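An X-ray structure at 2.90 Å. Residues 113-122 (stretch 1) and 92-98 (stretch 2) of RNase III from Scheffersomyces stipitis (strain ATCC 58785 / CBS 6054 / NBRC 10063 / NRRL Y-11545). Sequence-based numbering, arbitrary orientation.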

# COMPACT_ATOMS: atom_id res chain seq x y z
N VAL C 113 9.10 6.97 12.77
CA VAL C 113 9.02 8.42 12.93
C VAL C 113 8.21 9.06 11.80
O VAL C 113 7.22 9.75 12.06
CB VAL C 113 10.44 9.01 12.99
CG1 VAL C 113 10.43 10.51 12.62
CG2 VAL C 113 11.01 8.80 14.37
N TYR C 114 8.63 8.84 10.55
CA TYR C 114 8.08 9.60 9.43
C TYR C 114 6.57 9.53 9.40
O TYR C 114 5.91 10.50 9.00
CB TYR C 114 8.64 9.11 8.10
CG TYR C 114 10.05 9.56 7.87
CD1 TYR C 114 10.33 10.80 7.34
CD2 TYR C 114 11.12 8.73 8.21
CE1 TYR C 114 11.65 11.21 7.13
CE2 TYR C 114 12.42 9.12 8.02
CZ TYR C 114 12.70 10.36 7.48
OH TYR C 114 14.02 10.72 7.28
N ALA C 115 5.99 8.41 9.83
CA ALA C 115 4.54 8.35 9.91
C ALA C 115 4.02 9.29 10.98
O ALA C 115 2.95 9.88 10.83
CB ALA C 115 4.08 6.92 10.16
N ASP C 116 4.78 9.46 12.07
CA ASP C 116 4.33 10.35 13.13
C ASP C 116 4.49 11.82 12.74
O ASP C 116 3.70 12.65 13.21
CB ASP C 116 5.09 10.04 14.42
CG ASP C 116 4.52 8.84 15.17
OD1 ASP C 116 3.29 8.79 15.41
OD2 ASP C 116 5.31 7.95 15.52
N ILE C 117 5.49 12.15 11.91
CA ILE C 117 5.55 13.49 11.31
C ILE C 117 4.30 13.72 10.48
O ILE C 117 3.54 14.68 10.69
CB ILE C 117 6.81 13.65 10.44
CG1 ILE C 117 8.06 13.29 11.23
CG2 ILE C 117 6.95 15.09 9.90
CD1 ILE C 117 8.71 14.49 11.88
N PHE C 118 4.06 12.81 9.53
CA PHE C 118 2.93 12.91 8.61
C PHE C 118 1.61 13.09 9.35
O PHE C 118 0.74 13.85 8.90
CB PHE C 118 2.88 11.67 7.74
CG PHE C 118 1.89 11.76 6.64
CD1 PHE C 118 0.58 11.36 6.84
CD2 PHE C 118 2.27 12.24 5.41
CE1 PHE C 118 -0.32 11.44 5.83
CE2 PHE C 118 1.36 12.32 4.40
CZ PHE C 118 0.07 11.93 4.60
N GLU C 119 1.44 12.41 10.48
CA GLU C 119 0.24 12.65 11.27
C GLU C 119 0.25 14.07 11.83
O GLU C 119 -0.74 14.80 11.69
CB GLU C 119 0.11 11.60 12.37
CG GLU C 119 -0.33 10.26 11.80
CD GLU C 119 -0.55 9.20 12.86
OE1 GLU C 119 -1.34 8.27 12.59
OE2 GLU C 119 0.07 9.28 13.95
N ALA C 120 1.36 14.49 12.42
CA ALA C 120 1.47 15.87 12.87
C ALA C 120 1.17 16.85 11.73
O ALA C 120 0.43 17.83 11.92
CB ALA C 120 2.87 16.14 13.44
N TYR C 121 1.72 16.59 10.55
CA TYR C 121 1.52 17.50 9.43
C TYR C 121 0.04 17.69 9.13
O TYR C 121 -0.47 18.82 9.14
CB TYR C 121 2.27 16.96 8.21
CG TYR C 121 2.37 17.94 7.07
CD1 TYR C 121 3.37 18.91 7.06
CD2 TYR C 121 1.48 17.90 6.02
CE1 TYR C 121 3.46 19.80 6.03
CE2 TYR C 121 1.56 18.78 4.99
CZ TYR C 121 2.55 19.74 4.99
OH TYR C 121 2.63 20.63 3.93
N ILE C 122 -0.68 16.59 8.87
CA ILE C 122 -2.13 16.65 8.72
C ILE C 122 -2.76 17.41 9.89
O ILE C 122 -3.69 18.21 9.71
CB ILE C 122 -2.72 15.23 8.61
CG1 ILE C 122 -2.67 14.75 7.17
CG2 ILE C 122 -4.16 15.18 9.15
CD1 ILE C 122 -3.08 13.29 7.04
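Stretch 2 92-98: GFDKRLK

F93 has the largest share of this contact: 116 Å² of the whole residue is covered, out of 390 Å² buried between the two stretches, summed over both sides, and it touches four residues of the longer helix. No hydrogen bond or salt bridge crosses between the stretches, so stretch 2 is held against stretch 1 by packing.

Stretch 1 is helical, and most of its backbone bonds run in i to i+4 steps, as from F118 N to Y114 O (3.0 Å). The residues that meet stretch 2 are Y114, I117, F118 and Y121, spaced 3, 1 and 3 apart, the spacing that gathers side chains on one side of a helix. A115, D116, E119, A120 and I122 lie out of reach.

Stretch 2 contains a short helical turn, 93-96, with G92, L97 and K98 outside it. G92 holds the N-cap position, and its O accepts from K95 N (2.9 Å) and R96 N (3.2 Å). Its phi of 56° by itself favours glycine, and an ideal CB there would be crowded by CD of K95. L97 is the first residue to leave helical phi/psi, at -77/101, although a weak bond from L97 N to F93 O (2.9 Å) still ties it to the turn. The nearest CA atoms across the stretches are those of Y114 and F93, 7.5 Å apart.

F93 points its CA-to-CB bond toward the helix, and its ring reaches along it from I117 to F118 and Y121. CD2 of F93 is 4.1 Å from CG2 of I117, CE2 of F93 is 3.9 Å from CD2 of F118, and CZ of F93 is 4.0 Å from CG of Y121. With Y121 the arrangement is edge-to-face: the F93 edge meets the Y121 face, with centroids 5.2 Å apart and planes at 50°.

L97 also points toward stretch 1 but packs nearer its start, with CD1 3.6 Å from CD1 of I117 and CD2 4.4 Å from CE1 of Y114. I117 thus meets both F93 and L97.

Y114 starts sideways, but its end comes nearer. The edge of its ring meets the backbone of the turn, CE1 of Y114 being 4.1 Å from C of F93, and OH of Y114 reaches 3.3 Å from CB of D94. Within stretch 2, K95 NZ makes a salt bridge and a weak hydrogen bond to D94 OD2 (3.4 Å).

The rule is compact: two apolar anchors four residues apart, one aromatic and one leucine, share an isoleucine on the helix.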

# COMPACT_ATOMS: atom_id res chain seq x y z
N GLY C 92 9.17 14.32 0.34
CA GLY C 92 10.51 14.66 0.78
C GLY C 92 10.58 15.19 2.19
O GLY C 92 11.30 16.15 2.46
N PHE C 93 9.82 14.58 3.11
CA PHE C 93 9.84 15.02 4.50
C PHE C 93 11.20 14.77 5.13
O PHE C 93 11.59 15.50 6.06
CB PHE C 93 8.77 14.30 5.30
CG PHE C 93 7.41 14.85 5.10
CD1 PHE C 93 7.17 15.78 4.08
CD2 PHE C 93 6.36 14.46 5.91
CE1 PHE C 93 5.92 16.31 3.89
CE2 PHE C 93 5.10 14.97 5.72
CZ PHE C 93 4.88 15.92 4.70
N ASP C 94 11.92 13.75 4.67
CA ASP C 94 13.29 13.53 5.13
C ASP C 94 14.16 14.75 4.90
O ASP C 94 15.18 14.91 5.59
CB ASP C 94 13.88 12.33 4.40
CG ASP C 94 13.73 12.43 2.89
OD1 ASP C 94 12.61 12.28 2.39
OD2 ASP C 94 14.75 12.70 2.21
N LYS C 95 13.78 15.61 3.95
CA LYS C 95 14.51 16.83 3.62
C LYS C 95 14.00 18.03 4.40
O LYS C 95 14.81 18.82 4.90
CB LYS C 95 14.39 17.10 2.12
CG LYS C 95 14.31 15.82 1.29
CD LYS C 95 14.57 16.11 -0.18
CE LYS C 95 15.14 14.90 -0.89
NZ LYS C 95 16.37 14.38 -0.22
N ARG C 96 12.68 18.18 4.50
CA ARG C 96 12.09 19.25 5.32
C ARG C 96 12.41 19.09 6.79
O ARG C 96 12.37 20.08 7.53
CB ARG C 96 10.57 19.27 5.16
CG ARG C 96 10.13 19.11 3.77
CD ARG C 96 8.64 19.35 3.63
NE ARG C 96 8.24 19.01 2.26
CZ ARG C 96 8.39 19.83 1.23
NH1 ARG C 96 8.91 21.04 1.42
NH2 ARG C 96 8.01 19.44 0.02
N LEU C 97 12.72 17.88 7.22
CA LEU C 97 12.88 17.54 8.62
C LEU C 97 14.22 18.05 9.12
O LEU C 97 15.25 17.41 8.91
CB LEU C 97 12.78 16.04 8.81
CG LEU C 97 12.99 15.57 10.22
CD1 LEU C 97 11.83 16.07 11.08
CD2 LEU C 97 13.06 14.06 10.16
N LYS C 98 14.22 19.19 9.81
CA LYS C 98 15.47 19.77 10.31
C LYS C 98 15.87 19.06 11.58
O LYS C 98 15.29 19.30 12.65
CB LYS C 98 15.30 21.27 10.52
CG LYS C 98 15.21 21.99 9.20
CD LYS C 98 16.20 21.37 8.20
CE LYS C 98 15.64 21.38 6.80
NZ LYS C 98 16.59 20.81 5.80